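Local coordinates for tRNA (guanine-N(1)-)-methyltransferase (Aquifex aeolicus, PDB 1OY5), which probably transfers a methyl group from S-adenosyl-L-methionine to the N1 atom of guanosine-37 in tRNA, at residues R7-T12 with E79-P84; K28-I31 with K35-V38; R44-K49 with Y74-E79; P69-Y74 with K125-M130; R184-E187 with M191-P194. All blocks are in the same frame, centred on the assembly; numbering follows the deposited sequence.

Interaction 1 (R7-T12 with E79-P84); sequences RFFVLT and ENYGKP
Phe9, on strand 6-12, lays one corner of its ring against the ring of Tyr81 near the C-terminal end of helix 67-81, and this aromatic pair carries most of the contact. The planes are inclined at 52° with centroids 4.8 Å apart, an oblique meeting that is neither a stack nor a T. Phe9 CE1 stands 3.6 Å above the plane of the Tyr81 ring, over its centre, while Phe9 CZ reaches the root of that ring, 3.6 Å from Tyr81 CG. Tyr81 carries its CG anti to the carbonyl carbon (chi1 -61°), which brings one face of the ring onto Phe9. Aliphatic packing adds little: Arg7 CD approaches Tyr81 CD1 at 4.3 Å, and the polar end of Arg7 is engaged elsewhere, NE forming a salt bridge with Glu37. Tyr39, on strand 36-42, meets both rings, and Val77 packs on Phe9 from the helix, so that aromatic and aliphatic groups fill the join between helix and parallel sheet. With a serine in place of Tyr81, Phe9 CE1 and CZ would probably lose the ring face they rest on, and a gap would open between strand and helix. No hydrogen bond links the two segments; this part of the chain is held against the strand by dispersion and shape, and the charge of Arg7 is probably balanced by Glu37 on the adjacent strand.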
# COMPACT_ATOMS: atom_id res chain seq x y z
N ARG A 7 -6.55 -19.27 2.42
CA ARG A 7 -7.73 -18.52 1.96
C ARG A 7 -7.88 -17.13 2.63
O ARG A 7 -7.82 -17.01 3.86
CB ARG A 7 -8.98 -19.33 2.26
CG ARG A 7 -9.14 -20.60 1.51
CD ARG A 7 -10.57 -21.09 1.50
NE ARG A 7 -10.79 -22.24 0.64
CZ ARG A 7 -10.34 -23.47 0.88
NH1 ARG A 7 -9.58 -23.73 1.94
NH2 ARG A 7 -10.62 -24.47 0.04
N PHE A 8 -8.09 -16.10 1.80
CA PHE A 8 -8.32 -14.75 2.26
C PHE A 8 -9.75 -14.36 2.06
O PHE A 8 -10.38 -14.76 1.07
CB PHE A 8 -7.48 -13.74 1.47
CG PHE A 8 -6.04 -13.69 1.86
CD1 PHE A 8 -5.63 -13.08 3.04
CD2 PHE A 8 -5.07 -14.29 1.05
CE1 PHE A 8 -4.28 -13.05 3.41
CE2 PHE A 8 -3.70 -14.24 1.41
CZ PHE A 8 -3.32 -13.62 2.59
N PHE A 9 -10.26 -13.56 2.99
CA PHE A 9 -11.63 -13.06 2.92
C PHE A 9 -11.52 -11.56 3.12
O PHE A 9 -11.09 -11.11 4.16
CB PHE A 9 -12.48 -13.72 3.99
CG PHE A 9 -12.51 -15.20 3.86
CD1 PHE A 9 -13.34 -15.80 2.95
CD2 PHE A 9 -11.66 -15.99 4.60
CE1 PHE A 9 -13.36 -17.16 2.82
CE2 PHE A 9 -11.65 -17.35 4.45
CZ PHE A 9 -12.49 -17.93 3.56
N VAL A 10 -11.88 -10.78 2.12
CA VAL A 10 -11.64 -9.34 2.22
C VAL A 10 -12.96 -8.56 2.28
O VAL A 10 -13.64 -8.40 1.24
CB VAL A 10 -10.80 -8.83 1.02
CG1 VAL A 10 -10.33 -7.49 1.27
CG2 VAL A 10 -9.64 -9.70 0.79
N LEU A 11 -13.29 -8.06 3.47
CA LEU A 11 -14.52 -7.30 3.68
C LEU A 11 -14.29 -5.89 3.19
O LEU A 11 -13.48 -5.19 3.71
CB LEU A 11 -14.90 -7.22 5.17
CG LEU A 11 -15.71 -8.33 5.81
CD1 LEU A 11 -15.06 -9.67 5.54
CD2 LEU A 11 -15.81 -8.06 7.30
N THR A 12 -15.10 -5.47 2.24
CA THR A 12 -14.94 -4.18 1.61
C THR A 12 -16.19 -3.77 0.88
O THR A 12 -16.97 -4.62 0.46
CB THR A 12 -13.80 -4.25 0.60
OG1 THR A 12 -13.84 -3.11 -0.25
CG2 THR A 12 -14.03 -5.34 -0.38
N GLU A 79 -19.38 -19.89 9.23
CA GLU A 79 -20.27 -20.99 8.88
C GLU A 79 -19.82 -21.72 7.63
O GLU A 79 -19.76 -22.93 7.63
CB GLU A 79 -21.70 -20.49 8.65
CG GLU A 79 -22.19 -19.49 9.68
CD GLU A 79 -23.70 -19.17 9.59
OE1 GLU A 79 -24.55 -20.13 9.53
OE2 GLU A 79 -24.02 -17.94 9.63
N ASN A 80 -19.46 -20.98 6.59
CA ASN A 80 -19.12 -21.56 5.28
C ASN A 80 -17.69 -21.96 5.04
O ASN A 80 -17.43 -22.71 4.11
CB ASN A 80 -19.53 -20.59 4.17
CG ASN A 80 -21.00 -20.49 4.05
OD1 ASN A 80 -21.63 -21.41 3.56
ND2 ASN A 80 -21.57 -19.39 4.54
N TYR A 81 -16.75 -21.46 5.82
CA TYR A 81 -15.35 -21.78 5.56
C TYR A 81 -14.52 -22.11 6.77
O TYR A 81 -13.47 -22.66 6.64
CB TYR A 81 -14.67 -20.59 4.88
CG TYR A 81 -15.26 -20.22 3.56
CD1 TYR A 81 -14.81 -20.80 2.39
CD2 TYR A 81 -16.25 -19.25 3.48
CE1 TYR A 81 -15.35 -20.43 1.16
CE2 TYR A 81 -16.80 -18.89 2.28
CZ TYR A 81 -16.35 -19.49 1.12
OH TYR A 81 -16.92 -19.13 -0.08
N GLY A 82 -14.98 -21.76 7.95
CA GLY A 82 -14.13 -21.88 9.11
C GLY A 82 -13.79 -20.49 9.64
O GLY A 82 -13.71 -19.48 8.92
N LYS A 83 -13.57 -20.47 10.94
CA LYS A 83 -13.29 -19.27 11.68
C LYS A 83 -12.02 -18.70 11.19
O LYS A 83 -11.06 -19.40 11.09
CB LYS A 83 -13.11 -19.63 13.13
CG LYS A 83 -12.96 -18.50 14.06
CD LYS A 83 -12.80 -19.10 15.44
CE LYS A 83 -12.77 -18.07 16.51
NZ LYS A 83 -11.36 -17.83 16.82
N PRO A 84 -12.03 -17.42 10.83
CA PRO A 84 -10.84 -16.75 10.37
C PRO A 84 -10.06 -15.97 11.40
O PRO A 84 -10.63 -15.40 12.34
CB PRO A 84 -11.42 -15.77 9.38
CG PRO A 84 -12.62 -15.36 10.02
CD PRO A 84 -13.21 -16.55 10.71

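Interaction 2 (K28-I31 with K35-V38); sequences KQAI and KVEV
Ala30 O, on helix 25-33, accepts two backbone hydrogen bonds from the chain that follows the helix. Lys35 N gives one at 2.8 Å, from a position tilted 17° out of the carbonyl plane; Val36 N gives the other at 3.3 Å, from well above that plane and so not on a lone pair. Next to these bonds the side chains close up. Val36 CG2, held between the backbone N and the carbonyl carbon (chi1 -51° for CG1), packs on Ala30 CB and on Ile31 CG1, the latter at 3.6 Å. Ile31 CA adds a CA-H...O contact to Val36 O at 3.3 Å, and its CD1 extends to Val38 CG2 at 4.1 Å. The bond from Lys35 N to Ala30 O, with Val36 N on the same oxygen, ties the chain leaving the helix back to it as it enters strand 36-42; with strand 6-12, the parallel neighbour, this forms a beta-alpha-beta crossover. Further out, Val36 also meets Leu157 and Ser154, and Val38 meets Ile150 of helix 143-155. Glu37, pointing away from the helix, uses OE1 for a salt bridge with Arg7 NE and a hydrogen bond with Tyr39 OH.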
# COMPACT_ATOMS: atom_id res chain seq x y z
N LYS A 28 -2.06 -13.82 -8.85
CA LYS A 28 -2.72 -14.65 -9.83
C LYS A 28 -2.02 -16.00 -9.96
O LYS A 28 -2.65 -17.02 -10.09
CB LYS A 28 -2.77 -13.94 -11.16
CG LYS A 28 -3.36 -14.71 -12.28
CD LYS A 28 -2.79 -14.13 -13.63
CE LYS A 28 -3.15 -14.98 -14.85
NZ LYS A 28 -2.15 -14.80 -15.96
N GLN A 29 -0.71 -15.99 -9.92
CA GLN A 29 0.10 -17.18 -9.96
C GLN A 29 -0.24 -18.06 -8.75
O GLN A 29 -0.55 -19.25 -8.90
CB GLN A 29 1.55 -16.75 -9.91
CG GLN A 29 2.54 -17.81 -10.09
CD GLN A 29 3.88 -17.21 -10.38
OE1 GLN A 29 3.97 -16.25 -11.16
NE2 GLN A 29 4.94 -17.77 -9.76
N ALA A 30 -0.22 -17.48 -7.56
CA ALA A 30 -0.58 -18.23 -6.37
C ALA A 30 -1.98 -18.86 -6.53
O ALA A 30 -2.22 -20.03 -6.15
CB ALA A 30 -0.54 -17.34 -5.15
N ILE A 31 -2.91 -18.08 -7.07
CA ILE A 31 -4.26 -18.54 -7.24
C ILE A 31 -4.23 -19.63 -8.31
O ILE A 31 -4.80 -20.70 -8.14
CB ILE A 31 -5.23 -17.40 -7.59
CG1 ILE A 31 -5.59 -16.60 -6.35
CG2 ILE A 31 -6.54 -17.90 -8.17
CD1 ILE A 31 -6.18 -15.19 -6.74
N LYS A 35 -2.33 -22.25 -4.39
CA LYS A 35 -1.68 -21.96 -3.11
C LYS A 35 -2.47 -20.93 -2.37
O LYS A 35 -2.34 -20.79 -1.17
CB LYS A 35 -0.25 -21.47 -3.32
CG LYS A 35 0.60 -22.42 -4.16
CD LYS A 35 0.32 -23.86 -3.79
CE LYS A 35 1.24 -24.87 -4.49
NZ LYS A 35 1.35 -26.11 -3.64
N VAL A 36 -3.26 -20.16 -3.07
CA VAL A 36 -4.10 -19.21 -2.36
C VAL A 36 -5.39 -19.00 -3.07
O VAL A 36 -5.53 -19.30 -4.25
CB VAL A 36 -3.45 -17.87 -2.20
CG1 VAL A 36 -2.06 -18.03 -1.62
CG2 VAL A 36 -3.36 -17.21 -3.54
N GLU A 37 -6.34 -18.52 -2.28
CA GLU A 37 -7.64 -18.11 -2.75
C GLU A 37 -7.99 -16.79 -2.05
O GLU A 37 -7.71 -16.57 -0.88
CB GLU A 37 -8.69 -19.16 -2.44
CG GLU A 37 -8.60 -20.41 -3.30
CD GLU A 37 -9.57 -21.47 -2.81
OE1 GLU A 37 -10.37 -21.18 -1.89
OE2 GLU A 37 -9.49 -22.62 -3.29
N VAL A 38 -8.62 -15.91 -2.81
CA VAL A 38 -8.95 -14.57 -2.40
C VAL A 38 -10.41 -14.38 -2.65
O VAL A 38 -10.83 -14.32 -3.78
CB VAL A 38 -8.18 -13.52 -3.27
CG1 VAL A 38 -8.67 -12.12 -2.98
CG2 VAL A 38 -6.73 -13.61 -3.01

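Interaction 3 (R44-K49 with Y74-E79); sequences REFAPK and YDYVVE
Phe46, in the loop after strand 36-42, drives the outer end of its ring into the face of Tyr76 on helix 67-81. Followed from the backbone, its CB rests beside the carbonyl oxygen of Pro69, and CD1 runs along the backbone of Ala73. CE1 then reaches the next turn of the helix, 3.5 Å from Tyr76 CB and 3.6 Å from Tyr76 CG. The tip atom, CZ, stands 3.5 Å above the plane of the Tyr76 ring, displaced toward its rim and nearest to CG. Tyr76 CD2 lies in the plane of the Phe46 ring, at its edge. The result is an edge-to-face pair with centroids 5.1 Å apart and planes at 64°, Phe46 supplying the edge and Tyr76 the face. Tyr76 holds CG anti to the backbone N (chi1 164°), which turns one face of its ring to Phe46. A glycine substituted for Tyr76 is likely to strip the CE1-CZ end of Phe46 of its aromatic partner, leaving the ring held mainly by Pro69 and Ala73 and weakening the hold of the loop on the helix. Across the two segments no hydrogen bond forms. The contact lies at the surface, where the loop leading from strand 36-42 to strand 53-54 runs over helix 67-81; on the same helix, Asp75 makes a salt bridge with Arg189 of the second subunit.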
# COMPACT_ATOMS: atom_id res chain seq x y z
N ARG A 44 -21.95 -4.51 1.30
CA ARG A 44 -23.28 -4.17 0.95
C ARG A 44 -24.23 -5.37 0.88
O ARG A 44 -25.38 -5.23 1.28
CB ARG A 44 -23.26 -3.36 -0.34
CG ARG A 44 -22.49 -2.04 -0.18
CD ARG A 44 -21.98 -1.43 -1.47
NE ARG A 44 -21.16 -2.37 -2.26
CZ ARG A 44 -21.04 -2.28 -3.58
NH1 ARG A 44 -21.64 -1.28 -4.25
NH2 ARG A 44 -20.34 -3.17 -4.24
N GLU A 45 -23.75 -6.54 0.45
CA GLU A 45 -24.62 -7.71 0.31
C GLU A 45 -24.92 -8.27 1.64
O GLU A 45 -25.75 -9.15 1.76
CB GLU A 45 -24.04 -8.84 -0.53
CG GLU A 45 -23.34 -8.45 -1.78
CD GLU A 45 -24.24 -8.36 -2.97
OE1 GLU A 45 -25.14 -7.49 -3.05
OE2 GLU A 45 -23.99 -9.16 -3.90
N PHE A 46 -24.25 -7.77 2.66
CA PHE A 46 -24.50 -8.26 4.02
C PHE A 46 -25.09 -7.24 4.91
O PHE A 46 -25.15 -7.48 6.08
CB PHE A 46 -23.21 -8.75 4.66
CG PHE A 46 -22.75 -10.05 4.12
CD1 PHE A 46 -23.16 -11.22 4.70
CD2 PHE A 46 -21.91 -10.09 3.02
CE1 PHE A 46 -22.76 -12.45 4.20
CE2 PHE A 46 -21.48 -11.32 2.50
CZ PHE A 46 -21.93 -12.52 3.11
N ALA A 47 -25.50 -6.10 4.37
CA ALA A 47 -26.10 -5.07 5.17
C ALA A 47 -27.59 -5.45 5.39
O ALA A 47 -28.42 -5.41 4.46
CB ALA A 47 -25.95 -3.73 4.47
N PRO A 48 -27.93 -5.81 6.62
CA PRO A 48 -29.31 -6.12 6.98
C PRO A 48 -30.32 -5.11 6.39
O PRO A 48 -30.88 -5.37 5.34
CB PRO A 48 -29.26 -6.08 8.52
CG PRO A 48 -27.89 -6.48 8.87
CD PRO A 48 -27.02 -5.93 7.78
N LYS A 49 -30.56 -3.99 7.07
CA LYS A 49 -31.43 -2.94 6.54
C LYS A 49 -30.74 -2.12 5.42
O LYS A 49 -30.76 -0.92 5.44
CB LYS A 49 -31.86 -2.01 7.69
CG LYS A 49 -31.92 -2.63 9.06
CD LYS A 49 -32.27 -1.57 10.09
CE LYS A 49 -31.33 -1.60 11.27
NZ LYS A 49 -31.95 -0.93 12.46
N TYR A 74 -18.73 -11.77 8.87
CA TYR A 74 -17.90 -12.61 9.71
C TYR A 74 -18.62 -13.95 9.93
O TYR A 74 -18.05 -15.02 9.65
CB TYR A 74 -17.61 -11.89 11.03
CG TYR A 74 -16.87 -12.69 12.09
CD1 TYR A 74 -17.56 -13.24 13.16
CD2 TYR A 74 -15.52 -12.89 12.02
CE1 TYR A 74 -16.92 -13.97 14.14
CE2 TYR A 74 -14.85 -13.62 13.00
CZ TYR A 74 -15.58 -14.16 14.06
OH TYR A 74 -15.00 -14.92 15.03
N ASP A 75 -19.87 -13.88 10.40
CA ASP A 75 -20.68 -15.06 10.64
C ASP A 75 -20.71 -15.95 9.42
O ASP A 75 -20.48 -17.15 9.53
CB ASP A 75 -22.12 -14.68 11.02
CG ASP A 75 -22.22 -14.10 12.42
OD1 ASP A 75 -23.32 -13.63 12.81
OD2 ASP A 75 -21.25 -14.05 13.20
N TYR A 76 -21.00 -15.38 8.27
CA TYR A 76 -21.04 -16.13 7.01
C TYR A 76 -19.72 -16.87 6.79
O TYR A 76 -19.73 -18.06 6.53
CB TYR A 76 -21.38 -15.18 5.85
CG TYR A 76 -21.10 -15.68 4.45
CD1 TYR A 76 -19.87 -15.48 3.86
CD2 TYR A 76 -22.09 -16.28 3.70
CE1 TYR A 76 -19.62 -15.89 2.57
CE2 TYR A 76 -21.86 -16.71 2.43
CZ TYR A 76 -20.61 -16.51 1.86
OH TYR A 76 -20.31 -16.94 0.55
N VAL A 77 -18.60 -16.19 6.95
CA VAL A 77 -17.29 -16.80 6.75
C VAL A 77 -17.09 -17.99 7.69
O VAL A 77 -16.67 -19.09 7.27
CB VAL A 77 -16.14 -15.78 6.96
CG1 VAL A 77 -14.80 -16.41 6.74
CG2 VAL A 77 -16.30 -14.57 6.02
N VAL A 78 -17.46 -17.77 8.96
CA VAL A 78 -17.32 -18.80 9.99
C VAL A 78 -18.11 -20.06 9.65
O VAL A 78 -17.58 -21.16 9.76
CB VAL A 78 -17.78 -18.26 11.36
CG1 VAL A 78 -17.93 -19.40 12.38
CG2 VAL A 78 -16.82 -17.17 11.87
N GLU A 79 -19.38 -19.89 9.23
CA GLU A 79 -20.27 -20.99 8.88
C GLU A 79 -19.82 -21.72 7.63
O GLU A 79 -19.76 -22.93 7.63
CB GLU A 79 -21.70 -20.49 8.65
CG GLU A 79 -22.19 -19.49 9.68
CD GLU A 79 -23.70 -19.17 9.59
OE1 GLU A 79 -24.55 -20.13 9.53
OE2 GLU A 79 -24.02 -17.94 9.63

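Interaction 4 (P69-Y74 with K125-M130); sequences PIYEAY and KKIVDM
Tyr71 and Tyr74, one turn apart on helix 67-81, each turn a ring face to the same methyl group, Ile127 CD1. Over Tyr74 the methyl lies 3.7 Å from the ring centroid and 23° off the normal, nearest to CG; over Tyr71 the centroid distance is 4.3 Å, and on both rings the methyl is displaced toward the rim. Both are CH-pi contacts. The other branch, Ile127 CG2, touches Tyr71 CE1 at 3.6 Å and Tyr74 CE1 at 3.9 Å. Ile127 places CG1 between its backbone N and carbonyl carbon (chi1 65°), an arrangement that carries CD1 in between the rings. The Ile127 and Tyr74 side chains run antiparallel, with CD1 near Tyr74 CG and Ile127 CB 3.9 Å from Tyr74 CZ. At the hydroxyl end of Tyr71, Lys126 CB packs 3.6 Å from OH, which forms its hydrogen bond with Arg123 O. The contact joins the helix to the loop between strands 109-114 and 130-131, in a SPOUT-clan methyltransferase domain. Tyr74 also packs on Val86 and Met111 of the sheet, and the second subunit adds Arg189 to Tyr71 and Met191 to Lys126. Between the segments the chemistry is aliphatic on aromatic without a hydrogen bond, so Ile127 fits the loop to the helix by shape, alongside the Tyr71 hydroxyl bond to Arg123 O.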
# COMPACT_ATOMS: atom_id res chain seq x y z
N PRO A 69 -23.26 -5.33 9.39
CA PRO A 69 -22.84 -5.94 8.13
C PRO A 69 -21.52 -6.67 8.26
O PRO A 69 -21.34 -7.75 7.69
CB PRO A 69 -22.76 -4.76 7.17
CG PRO A 69 -23.55 -3.71 7.80
CD PRO A 69 -23.40 -3.87 9.27
N ILE A 70 -20.59 -6.08 8.99
CA ILE A 70 -19.32 -6.76 9.26
C ILE A 70 -19.52 -8.02 10.11
O ILE A 70 -18.89 -9.03 9.87
CB ILE A 70 -18.34 -5.79 9.91
CG1 ILE A 70 -17.92 -4.72 8.90
CG2 ILE A 70 -17.11 -6.54 10.46
CD1 ILE A 70 -17.11 -3.65 9.53
N TYR A 71 -20.40 -7.96 11.10
CA TYR A 71 -20.64 -9.15 11.95
C TYR A 71 -21.34 -10.25 11.14
O TYR A 71 -21.01 -11.43 11.24
CB TYR A 71 -21.46 -8.78 13.19
CG TYR A 71 -20.61 -8.55 14.40
CD1 TYR A 71 -20.09 -9.62 15.12
CD2 TYR A 71 -20.32 -7.26 14.83
CE1 TYR A 71 -19.31 -9.41 16.25
CE2 TYR A 71 -19.53 -7.05 15.95
CZ TYR A 71 -19.04 -8.14 16.66
OH TYR A 71 -18.26 -7.92 17.75
N GLU A 72 -22.30 -9.84 10.34
CA GLU A 72 -22.98 -10.74 9.42
C GLU A 72 -21.94 -11.38 8.45
O GLU A 72 -21.92 -12.58 8.23
CB GLU A 72 -23.99 -9.91 8.62
CG GLU A 72 -25.39 -10.48 8.52
CD GLU A 72 -25.98 -10.82 9.85
OE1 GLU A 72 -26.52 -9.90 10.51
OE2 GLU A 72 -25.90 -12.01 10.24
N ALA A 73 -21.07 -10.58 7.86
CA ALA A 73 -20.09 -11.11 6.95
C ALA A 73 -19.16 -12.13 7.65
O ALA A 73 -18.82 -13.19 7.09
CB ALA A 73 -19.28 -10.00 6.35
N TYR A 74 -18.73 -11.77 8.87
CA TYR A 74 -17.90 -12.61 9.71
C TYR A 74 -18.62 -13.95 9.93
O TYR A 74 -18.05 -15.02 9.65
CB TYR A 74 -17.61 -11.89 11.03
CG TYR A 74 -16.87 -12.69 12.09
CD1 TYR A 74 -17.56 -13.24 13.16
CD2 TYR A 74 -15.52 -12.89 12.02
CE1 TYR A 74 -16.92 -13.97 14.14
CE2 TYR A 74 -14.85 -13.62 13.00
CZ TYR A 74 -15.58 -14.16 14.06
OH TYR A 74 -15.00 -14.92 15.03
N LYS A 125 -14.30 -4.66 17.06
CA LYS A 125 -13.03 -5.05 17.63
C LYS A 125 -13.07 -6.34 18.44
O LYS A 125 -12.06 -6.96 18.62
CB LYS A 125 -12.48 -3.91 18.50
CG LYS A 125 -12.03 -2.68 17.72
CD LYS A 125 -10.99 -3.02 16.67
CE LYS A 125 -10.18 -1.79 16.27
NZ LYS A 125 -10.98 -0.58 16.03
N LYS A 126 -14.23 -6.76 18.90
CA LYS A 126 -14.33 -7.98 19.68
C LYS A 126 -14.00 -9.22 18.88
O LYS A 126 -13.70 -10.26 19.45
CB LYS A 126 -15.73 -8.13 20.28
CG LYS A 126 -16.14 -6.96 21.15
CD LYS A 126 -15.31 -6.85 22.42
CE LYS A 126 -14.08 -5.95 22.26
NZ LYS A 126 -14.40 -4.48 22.15
N ILE A 127 -14.08 -9.16 17.56
CA ILE A 127 -13.76 -10.33 16.76
C ILE A 127 -12.54 -10.06 15.92
O ILE A 127 -12.28 -10.83 15.01
CB ILE A 127 -14.91 -10.69 15.81
CG1 ILE A 127 -15.11 -9.57 14.76
CG2 ILE A 127 -16.15 -11.02 16.60
CD1 ILE A 127 -16.18 -9.79 13.76
N VAL A 128 -11.81 -8.98 16.22
CA VAL A 128 -10.61 -8.62 15.46
C VAL A 128 -9.48 -9.17 16.27
O VAL A 128 -9.43 -8.96 17.47
CB VAL A 128 -10.37 -7.11 15.44
CG1 VAL A 128 -8.97 -6.83 14.97
CG2 VAL A 128 -11.38 -6.40 14.56
N ASP A 129 -8.56 -9.86 15.62
CA ASP A 129 -7.41 -10.46 16.29
C ASP A 129 -6.20 -9.56 16.26
O ASP A 129 -5.41 -9.53 17.18
CB ASP A 129 -7.05 -11.72 15.50
CG ASP A 129 -8.02 -12.83 15.72
OD1 ASP A 129 -8.12 -13.27 16.87
OD2 ASP A 129 -8.74 -13.31 14.80
N MET A 130 -6.04 -8.86 15.15
CA MET A 130 -4.86 -8.04 14.93
C MET A 130 -5.22 -6.74 14.22
O MET A 130 -6.11 -6.70 13.36
CB MET A 130 -3.85 -8.82 14.11
CG MET A 130 -2.52 -8.16 14.01
SD MET A 130 -1.42 -9.06 12.87
CE MET A 130 -0.90 -10.38 13.88

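Interaction 5 (R184-E187 with M191-P194); sequences RPRE and MKVP
Val193 N donates to Arg186 O, the one hydrogen bond between the segments and the centre of their close-packed part. It is 3.0 Å long with an N-H...O angle of 158°, and it points nearly along the C=O axis. Val193 CG2 presses on the same oxygen at 3.4 Å, and the valine, buried in the assembly, goes on to meet Tyr182 and Leu198. Beside it, Glu187 and Lys192 form an antiparallel non-hydrogen-bonded pair, in which Glu187 CA makes a CA-H...O contact with Met191 O at 3.3 Å. The hydrogen bond and the CA-H...O contact join the two arms of the small beta hairpin of strands 187-188 and 191-192.

On the exposed side the charged ends, not the methylenes, are the loose part. The side chains of Arg186, Glu187 and Lys192 lie alongside one another and point the same way, Lys192 between the other two. Its methylenes do the touching: CG lies against the extended Glu187 chain, 3.4 Å from Glu187 CG, and CD meets the edge of the Arg186 guanidinium 3.8 Å from NH1. A bend in the lysine chain (chi3 -70°) leaves NZ 4.9 Å from Glu187 OE2, too far for a salt bridge, whereas Arg186 NH1 makes a long one to that oxygen at 3.9 Å. On the second subunit, Arg123 binds Pro185 O, Tyr57 takes a cation-pi contact from Arg184, and Tyr71 packs on Met191. The backbone bond and the buried valine give the contact its firm part, while the carboxylate probably tempers two nearby positive charges through loose attraction in solvent.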
# COMPACT_ATOMS: atom_id res chain seq x y z
N ARG A 184 20.64 -6.14 -19.73
CA ARG A 184 21.20 -6.40 -21.08
C ARG A 184 21.59 -5.31 -22.09
O ARG A 184 22.59 -5.51 -22.79
CB ARG A 184 20.55 -7.60 -21.75
CG ARG A 184 21.64 -8.60 -22.20
CD ARG A 184 22.00 -9.70 -21.18
NE ARG A 184 23.09 -9.37 -20.25
CZ ARG A 184 23.67 -10.27 -19.46
NH1 ARG A 184 23.28 -11.53 -19.48
NH2 ARG A 184 24.64 -9.92 -18.64
N PRO A 185 20.81 -4.28 -22.35
CA PRO A 185 21.41 -3.13 -23.02
C PRO A 185 22.74 -2.68 -22.40
O PRO A 185 22.77 -1.90 -21.46
CB PRO A 185 20.32 -2.08 -22.92
CG PRO A 185 19.07 -2.88 -23.05
CD PRO A 185 19.34 -4.24 -22.43
N ARG A 186 23.85 -3.16 -22.97
CA ARG A 186 25.20 -2.85 -22.46
C ARG A 186 25.50 -1.36 -22.49
O ARG A 186 26.08 -0.82 -21.55
CB ARG A 186 26.25 -3.60 -23.28
CG ARG A 186 27.68 -3.32 -22.83
CD ARG A 186 28.71 -3.77 -23.84
NE ARG A 186 30.09 -3.40 -23.50
CZ ARG A 186 30.56 -2.15 -23.43
NH1 ARG A 186 29.76 -1.10 -23.64
NH2 ARG A 186 31.84 -1.96 -23.13
N GLU A 187 25.13 -0.70 -23.57
CA GLU A 187 25.25 0.74 -23.64
C GLU A 187 23.95 1.31 -24.19
O GLU A 187 23.42 0.82 -25.18
CB GLU A 187 26.43 1.14 -24.51
CG GLU A 187 26.59 2.64 -24.69
CD GLU A 187 27.90 2.98 -25.37
OE1 GLU A 187 28.17 4.17 -25.63
OE2 GLU A 187 28.67 2.03 -25.63
N MET A 191 24.89 5.89 -22.06
CA MET A 191 25.11 5.39 -20.71
C MET A 191 25.60 3.94 -20.80
O MET A 191 24.94 3.10 -21.41
CB MET A 191 23.83 5.52 -19.87
CG MET A 191 23.52 6.98 -19.52
SD MET A 191 21.98 7.28 -18.70
CE MET A 191 20.87 7.17 -20.04
N LYS A 192 26.76 3.66 -20.21
CA LYS A 192 27.30 2.31 -20.26
C LYS A 192 27.26 1.62 -18.90
O LYS A 192 27.33 2.28 -17.87
CB LYS A 192 28.73 2.31 -20.78
CG LYS A 192 28.83 2.85 -22.19
CD LYS A 192 30.20 2.63 -22.83
CE LYS A 192 31.27 3.48 -22.20
NZ LYS A 192 32.58 3.26 -22.87
N VAL A 193 27.14 0.29 -18.93
CA VAL A 193 27.17 -0.50 -17.71
C VAL A 193 28.58 -0.55 -17.19
O VAL A 193 29.51 -0.75 -17.96
CB VAL A 193 26.78 -1.98 -17.98
CG1 VAL A 193 26.99 -2.81 -16.71
CG2 VAL A 193 25.35 -2.10 -18.47
N PRO A 194 28.76 -0.31 -15.90
CA PRO A 194 30.05 -0.54 -15.25
C PRO A 194 30.73 -1.81 -15.75
O PRO A 194 30.34 -2.93 -15.43
CB PRO A 194 29.65 -0.64 -13.78
CG PRO A 194 28.55 0.34 -13.65
CD PRO A 194 27.79 0.30 -14.97

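Overall arrangement
Interactions 1, 3 and 4 all use helix 67-81, their centres about 10 Å from one another: the first sets it against strand 6-12, the third holds a surface loop on it, the fourth packs the 125-130 loop on it. All three rest on aromatic rings and lack hydrogen bonds across. Interaction 2 reaches the same sheet through the neighbouring strand 36-42 and adds backbone bonds at a helix end; Arg7 and Glu37 tie it to interaction 1. None is wholly buried, and interaction 3 is at the surface. Interaction 5, also superficial, lies about 49 Å from interaction 1 between centres; polar and charged, it touches the second subunit, as interactions 3 and 4 also do.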